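Local coordinates for mitochondrial RNA-binding protein 2 (Trypanosoma brucei, PDB 2GIA), which binds guide RNA in complex with MRP1 and probably helps match guide RNAs to their mRNAs during mitochondrial RNA editing, at residues F137-S143 against F162-F168; Y101-F105 against V116-S120; P43-D47 against M175-F179; A133-F137 against D169-S173. All coordinates share one frame. Residue numbers count along the deposited sequence, not the author numbering.

Interaction 1: residues F137-S143 against F162-F168; sequences FTLKCTS and FEWTVEF
Strands 137-143 and 162-168, consecutive in a four-stranded antiparallel meander, run with axes 4.6 Å apart at 165°. Four hydrogen-bonded pairs set the register: Phe137-Phe168, Leu139-Val166, Cys141-Trp164 and Ser143-Phe162. Their backbone bonds include Val166 N to Leu139 O (2.7 Å). Trp164 (chi1 p, 53°) folds across the partner strand: its NE1 donates to Ser143 OG (3.1 Å), Cys141 CB makes a CH-pi contact 3.8 Å from its five-membered-ring centroid, and Leu139 CD2 lies 3.7 Å from Trp164 CZ3. On the other face, Thr138 OG1 donates to Glu167 OE1 (2.5 Å), and water 1 lies 2.9 Å from both Glu167 OE1 and Phe137 O. Two such sheets with packed helices are consistent with the Whirly-like fold of this family. Strand 160-168 is one of two outermost strands within this chain; Thr138, Lys140 and Thr142 bond through their backbones to strand 123-129. The face bearing Leu139 and Trp164 packs on Leu62 on strand 60-67 of the other sheet, and Phe168 reaches helix 170-187.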
# COMPACT_ATOMS: atom_id res chain seq x y z
N PHE D 137 19.88 1.02 -9.55
CA PHE D 137 20.07 -0.34 -10.01
C PHE D 137 20.36 -0.38 -11.49
O PHE D 137 20.14 0.60 -12.20
CB PHE D 137 18.80 -1.13 -9.71
CG PHE D 137 18.48 -1.21 -8.24
CD1 PHE D 137 18.91 -2.30 -7.48
CD2 PHE D 137 17.84 -0.16 -7.60
CE1 PHE D 137 18.70 -2.33 -6.09
CE2 PHE D 137 17.63 -0.18 -6.22
CZ PHE D 137 18.06 -1.26 -5.46
N THR D 138 20.83 -1.55 -11.93
CA THR D 138 21.18 -1.74 -13.33
C THR D 138 20.64 -3.03 -13.94
O THR D 138 20.84 -4.10 -13.39
CB THR D 138 22.73 -1.78 -13.52
OG1 THR D 138 23.28 -0.53 -13.09
CG2 THR D 138 23.06 -1.99 -15.02
N LEU D 139 19.95 -2.92 -15.08
CA LEU D 139 19.45 -4.08 -15.82
C LEU D 139 20.45 -4.24 -17.01
O LEU D 139 20.63 -3.30 -17.80
CB LEU D 139 18.04 -3.82 -16.39
CG LEU D 139 17.45 -4.93 -17.29
CD1 LEU D 139 17.38 -6.21 -16.52
CD2 LEU D 139 16.06 -4.58 -17.83
N LYS D 140 21.13 -5.39 -17.08
CA LYS D 140 22.11 -5.71 -18.15
C LYS D 140 21.60 -6.99 -18.79
O LYS D 140 21.35 -7.98 -18.10
CB LYS D 140 23.50 -6.02 -17.58
CG LYS D 140 24.07 -5.00 -16.63
CD LYS D 140 25.20 -5.63 -15.81
CE LYS D 140 25.73 -4.72 -14.70
NZ LYS D 140 26.77 -5.47 -13.92
N CYS D 141 21.49 -6.99 -20.12
CA CYS D 141 20.95 -8.15 -20.79
C CYS D 141 21.62 -8.41 -22.13
O CYS D 141 22.02 -7.48 -22.83
CB CYS D 141 19.46 -7.92 -21.03
SG CYS D 141 18.56 -9.30 -21.82
N THR D 142 21.75 -9.68 -22.48
CA THR D 142 22.30 -10.05 -23.77
C THR D 142 21.19 -10.88 -24.38
O THR D 142 20.91 -11.97 -23.89
CB THR D 142 23.56 -10.93 -23.65
OG1 THR D 142 23.32 -11.99 -22.71
CG2 THR D 142 24.72 -10.13 -23.19
N SER D 143 20.52 -10.36 -25.39
CA SER D 143 19.44 -11.11 -26.04
C SER D 143 19.96 -11.88 -27.26
O SER D 143 20.99 -11.52 -27.84
CB SER D 143 18.32 -10.17 -26.52
OG SER D 143 17.68 -9.52 -25.42
N PHE D 162 21.88 -9.32 -29.34
CA PHE D 162 21.76 -7.89 -29.06
C PHE D 162 21.96 -7.62 -27.56
O PHE D 162 21.19 -8.12 -26.72
CB PHE D 162 20.39 -7.36 -29.52
CG PHE D 162 20.18 -5.90 -29.19
CD1 PHE D 162 21.09 -4.94 -29.62
CD2 PHE D 162 19.08 -5.49 -28.43
CE1 PHE D 162 20.92 -3.58 -29.29
CE2 PHE D 162 18.90 -4.14 -28.10
CZ PHE D 162 19.82 -3.19 -28.53
N GLU D 163 22.99 -6.84 -27.23
CA GLU D 163 23.30 -6.50 -25.86
C GLU D 163 22.76 -5.12 -25.49
O GLU D 163 22.93 -4.16 -26.23
CB GLU D 163 24.81 -6.52 -25.65
CG GLU D 163 25.40 -7.92 -25.51
CD GLU D 163 26.91 -7.89 -25.38
OE1 GLU D 163 27.44 -6.92 -24.79
OE2 GLU D 163 27.58 -8.83 -25.86
N TRP D 164 22.12 -5.02 -24.33
CA TRP D 164 21.56 -3.73 -23.92
C TRP D 164 21.57 -3.60 -22.40
O TRP D 164 21.57 -4.60 -21.69
CB TRP D 164 20.14 -3.58 -24.47
CG TRP D 164 19.21 -4.73 -24.14
CD1 TRP D 164 19.15 -5.96 -24.74
CD2 TRP D 164 18.14 -4.70 -23.18
NE1 TRP D 164 18.09 -6.69 -24.22
CE2 TRP D 164 17.47 -5.95 -23.26
CE3 TRP D 164 17.69 -3.74 -22.25
CZ2 TRP D 164 16.35 -6.25 -22.46
CZ3 TRP D 164 16.59 -4.05 -21.46
CH2 TRP D 164 15.94 -5.29 -21.57
N THR D 165 21.58 -2.35 -21.93
CA THR D 165 21.61 -2.04 -20.49
C THR D 165 20.65 -0.90 -20.20
O THR D 165 20.58 0.06 -20.99
CB THR D 165 23.02 -1.53 -20.04
OG1 THR D 165 24.01 -2.52 -20.29
CG2 THR D 165 23.04 -1.24 -18.54
N VAL D 166 19.93 -0.98 -19.08
CA VAL D 166 19.03 0.11 -18.69
C VAL D 166 19.35 0.45 -17.24
O VAL D 166 19.28 -0.42 -16.37
CB VAL D 166 17.53 -0.28 -18.81
CG1 VAL D 166 16.64 0.86 -18.29
CG2 VAL D 166 17.18 -0.55 -20.28
N GLU D 167 19.75 1.69 -17.00
CA GLU D 167 20.07 2.17 -15.67
C GLU D 167 18.76 2.69 -15.03
O GLU D 167 17.94 3.34 -15.69
CB GLU D 167 21.06 3.36 -15.72
CG GLU D 167 22.46 3.04 -16.28
CD GLU D 167 23.15 1.91 -15.53
OE1 GLU D 167 22.79 1.62 -14.36
OE2 GLU D 167 24.06 1.30 -16.11
N PHE D 168 18.58 2.40 -13.76
CA PHE D 168 17.41 2.87 -13.04
C PHE D 168 17.91 3.82 -11.96
O PHE D 168 18.59 3.36 -11.04
CB PHE D 168 16.68 1.70 -12.36
CG PHE D 168 15.90 0.83 -13.30
CD1 PHE D 168 14.50 0.89 -13.33
CD2 PHE D 168 16.57 -0.05 -14.17
CE1 PHE D 168 13.78 0.08 -14.22
CE2 PHE D 168 15.86 -0.86 -15.07
CZ PHE D 168 14.47 -0.80 -15.09
O HOH W 1 21.50 3.11 -12.30

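Interaction 2: residues Y101-F105 against V116-S120; sequences YTARF and VEVHS
Helix-on-sheet packing, the joint between a helix and the strand that follows it, brings 101-105 against 116-120. The helical turn, with Phe105 N bonded to Tyr101 O at 3.0 Å, runs at 146° to strand 116-119, their axes 8.9 Å apart at closest approach. In register, Arg104 faces Val116 (CA to CA 6.1 Å) and Tyr101 faces Val118 (CA to CA 8.1 Å). No hydrogen bond crosses between the segments, so the fit rests on apolar surfaces. Val116 (chi1 p, 54°) points toward the helix and fills the space between three side chains: its CG1 sits 3.9 Å from the centroid of the Phe105 ring, almost on the ring normal, as a CH-pi contact, while its CG2 meets Arg104 CB at 3.6 Å and Tyr101 CD1 at 4.2 Å. Tyr101 (chi1 m, -80°) reaches obliquely to the strand, its CZ 3.8 Å from Val118 CG1 and its CE1 3.5 Å from Glu117 O. Val118 CG2 also approaches Phe105 CE2 at 4.0 Å. Glu117 points away from the helix and accepts through OE1 from His119 NE2 (2.5 Å). Beyond the pair, Phe105 packs on Phe127 of neighbouring strand 123-129, on Leu97 of strand 89-97 and on Leu180 of helix 170-187.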
# COMPACT_ATOMS: atom_id res chain seq x y z
N TYR D 101 9.66 -14.59 -11.07
CA TYR D 101 10.73 -13.60 -10.94
C TYR D 101 10.33 -12.33 -10.16
O TYR D 101 11.19 -11.57 -9.77
CB TYR D 101 11.21 -13.15 -12.31
CG TYR D 101 12.16 -14.10 -12.98
CD1 TYR D 101 13.43 -14.33 -12.44
CD2 TYR D 101 11.78 -14.82 -14.11
CE1 TYR D 101 14.30 -15.26 -13.00
CE2 TYR D 101 12.66 -15.77 -14.70
CZ TYR D 101 13.92 -15.98 -14.12
OH TYR D 101 14.79 -16.91 -14.65
N THR D 102 9.05 -12.10 -9.94
CA THR D 102 8.69 -10.84 -9.27
C THR D 102 9.34 -10.67 -7.92
O THR D 102 9.99 -9.63 -7.64
CB THR D 102 7.17 -10.73 -9.15
OG1 THR D 102 6.62 -10.90 -10.46
CG2 THR D 102 6.76 -9.31 -8.60
N ALA D 103 9.18 -11.67 -7.07
CA ALA D 103 9.76 -11.61 -5.75
C ALA D 103 11.29 -11.55 -5.80
O ALA D 103 11.90 -10.97 -4.89
CB ALA D 103 9.29 -12.83 -4.91
N ARG D 104 11.94 -12.12 -6.83
CA ARG D 104 13.42 -12.07 -6.91
C ARG D 104 13.92 -10.68 -7.26
O ARG D 104 14.97 -10.27 -6.77
CB ARG D 104 13.98 -13.07 -7.95
CG ARG D 104 13.75 -14.54 -7.48
CD ARG D 104 14.31 -15.53 -8.51
NE ARG D 104 14.09 -16.91 -8.09
CZ ARG D 104 14.96 -17.65 -7.40
NH1 ARG D 104 16.15 -17.17 -7.03
NH2 ARG D 104 14.65 -18.90 -7.09
N PHE D 105 13.20 -9.98 -8.14
CA PHE D 105 13.54 -8.60 -8.46
C PHE D 105 13.26 -7.75 -7.22
O PHE D 105 14.05 -6.88 -6.87
CB PHE D 105 12.70 -8.10 -9.63
CG PHE D 105 13.35 -8.36 -10.99
CD1 PHE D 105 14.02 -7.34 -11.65
CD2 PHE D 105 13.30 -9.62 -11.56
CE1 PHE D 105 14.66 -7.59 -12.90
CE2 PHE D 105 13.92 -9.89 -12.81
CZ PHE D 105 14.59 -8.87 -13.46
N VAL D 116 19.79 -10.78 -9.24
CA VAL D 116 18.80 -11.71 -9.75
C VAL D 116 19.21 -11.96 -11.19
O VAL D 116 19.48 -11.01 -11.93
CB VAL D 116 17.32 -11.18 -9.71
CG1 VAL D 116 17.19 -9.81 -10.43
CG2 VAL D 116 16.41 -12.18 -10.40
N GLU D 117 19.28 -13.23 -11.58
CA GLU D 117 19.65 -13.62 -12.95
C GLU D 117 18.48 -14.24 -13.68
O GLU D 117 17.75 -15.04 -13.11
CB GLU D 117 20.78 -14.65 -12.92
CG GLU D 117 22.11 -14.09 -12.50
CD GLU D 117 23.22 -15.12 -12.65
OE1 GLU D 117 23.20 -15.85 -13.66
OE2 GLU D 117 24.11 -15.18 -11.77
N VAL D 118 18.30 -13.85 -14.93
CA VAL D 118 17.23 -14.41 -15.75
C VAL D 118 17.95 -15.14 -16.90
O VAL D 118 18.78 -14.54 -17.59
CB VAL D 118 16.36 -13.29 -16.37
CG1 VAL D 118 15.17 -13.90 -17.09
CG2 VAL D 118 15.93 -12.29 -15.28
N HIS D 119 17.65 -16.42 -17.09
CA HIS D 119 18.27 -17.23 -18.16
C HIS D 119 17.22 -17.94 -19.00
O HIS D 119 16.36 -18.65 -18.47
CB HIS D 119 19.20 -18.31 -17.58
CG HIS D 119 20.36 -17.76 -16.81
ND1 HIS D 119 21.42 -17.10 -17.42
CD2 HIS D 119 20.63 -17.74 -15.49
CE1 HIS D 119 22.28 -16.71 -16.49
NE2 HIS D 119 21.82 -17.09 -15.31
N SER D 120 17.32 -17.75 -20.31
CA SER D 120 16.43 -18.36 -21.30
C SER D 120 17.25 -18.60 -22.56
O SER D 120 18.43 -18.25 -22.60
CB SER D 120 15.27 -17.42 -21.63
OG SER D 120 14.27 -17.50 -20.63

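Interaction 3: residues P43-D47 against M175-F179; sequences PPAFD and MLQRF
Phe46 and Phe179 dominate this buried junction, with Met175 third. Strand 45-47 runs nearly antiparallel to helical segment 175-179, at 173° with axes 9.7 Å apart; Ala45 lies nearest Phe179 (CA to CA 7.7 Å) and Phe46 nearest Met175 (CA to CA 7.8 Å). Phe46 (chi1 p, 67°) points toward the helix and directs its ring edge at the face of Phe179 (chi1 t, 178°) in an offset edge-to-face pair, centroids 5.3 Å apart and planes at 62°. Phe46 CE2 lies 3.5 Å from Phe179 CB. Met175 (chi1 m) lays CB over the Phe46 ring face, 4.3 Å from the centroid, and curls CE to 3.5 Å from Phe46 CD1. Phe179 CE2 meets Pro44 O and Ala45 CA, each at 3.6 Å. In this helix-on-sheet packing, helix 170-187 lies against the sheet face carrying Phe46. Strand 60-67 flanks the contact through Val64, helix 101-109 meets Leu176, and a mitochondrial RNA-binding protein 1 chain pairs with the Ala45 backbone and packs its Phe147 and Phe149 on Phe179.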
# COMPACT_ATOMS: atom_id res chain seq x y z
N PRO D 43 -2.17 -2.69 -21.08
CA PRO D 43 -1.50 -3.27 -19.91
C PRO D 43 -1.01 -2.22 -18.90
O PRO D 43 -0.56 -1.14 -19.28
CB PRO D 43 -0.30 -3.98 -20.53
CG PRO D 43 -0.81 -4.38 -21.92
CD PRO D 43 -1.54 -3.14 -22.34
N PRO D 44 -1.12 -2.54 -17.60
CA PRO D 44 -0.62 -1.58 -16.60
C PRO D 44 0.87 -1.43 -16.94
O PRO D 44 1.53 -2.43 -17.28
CB PRO D 44 -0.82 -2.32 -15.29
CG PRO D 44 -2.11 -3.06 -15.54
CD PRO D 44 -1.93 -3.60 -16.99
N ALA D 45 1.44 -0.24 -16.82
CA ALA D 45 2.85 -0.08 -17.23
C ALA D 45 3.44 1.25 -16.80
O ALA D 45 2.74 2.15 -16.36
CB ALA D 45 2.91 -0.13 -18.79
N PHE D 46 4.75 1.37 -16.92
CA PHE D 46 5.38 2.68 -16.74
C PHE D 46 6.54 2.71 -17.74
O PHE D 46 6.98 1.66 -18.20
CB PHE D 46 5.88 2.98 -15.32
CG PHE D 46 7.02 2.12 -14.85
CD1 PHE D 46 8.33 2.61 -14.88
CD2 PHE D 46 6.78 0.82 -14.35
CE1 PHE D 46 9.40 1.83 -14.40
CE2 PHE D 46 7.86 0.04 -13.86
CZ PHE D 46 9.16 0.55 -13.90
N ASP D 47 7.03 3.89 -18.10
CA ASP D 47 8.12 3.99 -19.08
C ASP D 47 9.39 4.46 -18.42
O ASP D 47 9.32 5.33 -17.53
CB ASP D 47 7.75 5.00 -20.16
CG ASP D 47 6.42 4.72 -20.78
OD1 ASP D 47 6.15 3.55 -21.09
OD2 ASP D 47 5.64 5.69 -20.97
N MET D 175 9.91 3.49 -8.82
CA MET D 175 8.79 3.17 -9.70
C MET D 175 8.71 1.68 -9.96
O MET D 175 7.63 1.11 -9.93
CB MET D 175 8.90 3.89 -11.04
CG MET D 175 8.65 5.38 -10.93
SD MET D 175 9.02 6.27 -12.50
CE MET D 175 7.64 5.65 -13.33
N LEU D 176 9.85 1.04 -10.22
CA LEU D 176 9.84 -0.40 -10.48
C LEU D 176 9.42 -1.16 -9.21
O LEU D 176 8.67 -2.13 -9.29
CB LEU D 176 11.23 -0.87 -10.96
CG LEU D 176 11.36 -2.37 -11.27
CD1 LEU D 176 10.47 -2.74 -12.47
CD2 LEU D 176 12.83 -2.71 -11.54
N GLN D 177 9.89 -0.73 -8.03
CA GLN D 177 9.52 -1.45 -6.81
C GLN D 177 7.99 -1.35 -6.57
O GLN D 177 7.36 -2.34 -6.20
CB GLN D 177 10.32 -0.90 -5.59
CG GLN D 177 10.33 -1.80 -4.27
CD GLN D 177 9.02 -1.76 -3.46
OE1 GLN D 177 8.29 -0.78 -3.51
NE2 GLN D 177 8.75 -2.82 -2.66
N ARG D 178 7.40 -0.17 -6.78
CA ARG D 178 5.93 -0.04 -6.57
C ARG D 178 5.16 -0.81 -7.64
O ARG D 178 4.12 -1.42 -7.37
CB ARG D 178 5.50 1.44 -6.57
CG ARG D 178 6.17 2.28 -5.45
CD ARG D 178 6.21 1.52 -4.09
NE ARG D 178 4.87 1.15 -3.56
CZ ARG D 178 4.67 0.24 -2.60
NH1 ARG D 178 5.70 -0.42 -2.06
NH2 ARG D 178 3.44 0.04 -2.10
N PHE D 179 5.66 -0.75 -8.88
CA PHE D 179 5.01 -1.45 -9.97
C PHE D 179 4.98 -2.96 -9.69
O PHE D 179 3.93 -3.59 -9.81
CB PHE D 179 5.75 -1.20 -11.30
CG PHE D 179 5.14 -1.95 -12.47
CD1 PHE D 179 5.65 -3.20 -12.85
CD2 PHE D 179 4.09 -1.41 -13.19
CE1 PHE D 179 5.10 -3.88 -13.93
CE2 PHE D 179 3.52 -2.08 -14.28
CZ PHE D 179 4.04 -3.32 -14.66

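Interaction 4: residues A133-F137 against D169-S173; sequences APYTF and DVAES
Packing of a type II beta turn on the capped N-terminus of a helix joins the loop between strands 123-129 and 137-145 to helix 170-187, which a capping box begins. Asp169, at the N-cap (chi1 p, 69°), accepts from Glu172 N through OD1 (2.9 Å), and Glu172 OE1 accepts in return from Asp169 N (2.9 Å); Asp169 OD2 is bonded to Tyr76 of a mitochondrial RNA-binding protein 1 chain. Facing it, Ala133 to Thr136 form the turn, with Pro134 (-61/150) and Tyr135 (63/26) at its centre. Thr136 (chi1 p, 65°) braces the turn through OG1 to Ala133 O (2.7 Å). Thr136 and Asp169 are nearest across the segments, CA to CA 4.8 Å. Contact is mostly van der Waals, with no direct hydrogen bond crossing: Val170 CG2 (chi1 t) rests 3.8 Å from Pro134 O and 4.0 Å from Thr136 CG2, while Tyr135 CB lies 4.3 Å from the same Val170 CG2. Water 2 bridges the gap, donating to Tyr135 O (3.2 Å) and Val170 O (2.7 Å). One helical turn on, Ser173 OG donates to Asp169 O (2.9 Å) and lies 3.2 Å from Phe137 CD2, at the edge of that ring.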
# COMPACT_ATOMS: atom_id res chain seq x y z
N ALA D 133 25.62 4.87 -6.74
CA ALA D 133 24.70 5.67 -5.93
C ALA D 133 23.69 4.79 -5.18
O ALA D 133 23.18 3.81 -5.74
CB ALA D 133 23.98 6.65 -6.85
N PRO D 134 23.39 5.12 -3.92
CA PRO D 134 22.43 4.29 -3.18
C PRO D 134 21.06 4.30 -3.85
O PRO D 134 20.66 5.27 -4.49
CB PRO D 134 22.36 4.95 -1.79
CG PRO D 134 23.69 5.62 -1.67
CD PRO D 134 23.90 6.20 -3.06
N TYR D 135 20.36 3.19 -3.69
CA TYR D 135 19.03 3.08 -4.24
C TYR D 135 18.94 3.17 -5.77
O TYR D 135 17.91 3.58 -6.29
CB TYR D 135 18.14 4.16 -3.60
CG TYR D 135 18.12 4.08 -2.08
CD1 TYR D 135 17.65 2.93 -1.44
CD2 TYR D 135 18.63 5.11 -1.28
CE1 TYR D 135 17.68 2.80 -0.06
CE2 TYR D 135 18.67 4.99 0.12
CZ TYR D 135 18.20 3.84 0.71
OH TYR D 135 18.21 3.69 2.08
N THR D 136 20.02 2.82 -6.48
CA THR D 136 20.00 2.83 -7.96
C THR D 136 20.37 1.41 -8.38
O THR D 136 21.08 0.70 -7.67
CB THR D 136 20.99 3.86 -8.61
OG1 THR D 136 22.34 3.49 -8.32
CG2 THR D 136 20.69 5.28 -8.10
N PHE D 137 19.88 1.02 -9.55
CA PHE D 137 20.07 -0.34 -10.01
C PHE D 137 20.36 -0.38 -11.49
O PHE D 137 20.14 0.60 -12.20
CB PHE D 137 18.80 -1.13 -9.71
CG PHE D 137 18.48 -1.21 -8.24
CD1 PHE D 137 18.91 -2.30 -7.48
CD2 PHE D 137 17.84 -0.16 -7.60
CE1 PHE D 137 18.70 -2.33 -6.09
CE2 PHE D 137 17.63 -0.18 -6.22
CZ PHE D 137 18.06 -1.26 -5.46
N ASP D 169 17.61 5.11 -12.06
CA ASP D 169 18.03 6.03 -11.00
C ASP D 169 17.09 5.88 -9.78
O ASP D 169 16.28 4.96 -9.73
CB ASP D 169 18.10 7.50 -11.50
CG ASP D 169 16.73 8.12 -11.81
OD1 ASP D 169 15.68 7.55 -11.43
OD2 ASP D 169 16.70 9.21 -12.43
N VAL D 170 17.23 6.74 -8.78
CA VAL D 170 16.43 6.62 -7.57
C VAL D 170 14.93 6.61 -7.83
O VAL D 170 14.22 5.82 -7.22
CB VAL D 170 16.73 7.74 -6.58
CG1 VAL D 170 15.83 7.61 -5.36
CG2 VAL D 170 18.16 7.67 -6.16
N ALA D 171 14.47 7.49 -8.69
CA ALA D 171 13.04 7.56 -9.02
C ALA D 171 12.58 6.34 -9.80
O ALA D 171 11.56 5.75 -9.49
CB ALA D 171 12.73 8.83 -9.83
N GLU D 172 13.32 5.97 -10.83
CA GLU D 172 12.96 4.82 -11.67
C GLU D 172 12.95 3.50 -10.92
O GLU D 172 12.13 2.62 -11.21
CB GLU D 172 13.92 4.77 -12.89
CG GLU D 172 13.79 6.05 -13.73
CD GLU D 172 14.98 6.32 -14.70
OE1 GLU D 172 16.11 5.84 -14.44
OE2 GLU D 172 14.78 7.04 -15.70
N SER D 173 13.86 3.36 -9.96
CA SER D 173 13.95 2.15 -9.17
C SER D 173 12.73 2.08 -8.23
O SER D 173 12.15 1.02 -8.03
CB SER D 173 15.22 2.18 -8.32
OG SER D 173 16.35 2.13 -9.17
O HOH W 2 15.04 4.31 -5.09

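How the interactions relate
Interaction 3 closes the longest loop of the four and holds the other three within it; interaction 2 closes first, and interaction 1 is nested inside interaction 4. Interactions 1 and 4, their centres 15 Å apart, share Phe137, where the loop enters strand 137-145; their partner segments are consecutive, strand 160-168 leading into helix 170-187. That helix serves interaction 3, centred 14 Å from interaction 4, and Leu176 CD2 meets Phe168 CE1 of interaction 1 at 4.0 Å. Interaction 2, centred 13 Å from interaction 1, reaches the same sheet at its opposite outer strand. Together they tie both sheets and two helices into one compact unit, and interactions 2, 3 and 4 touch mitochondrial RNA-binding protein 1.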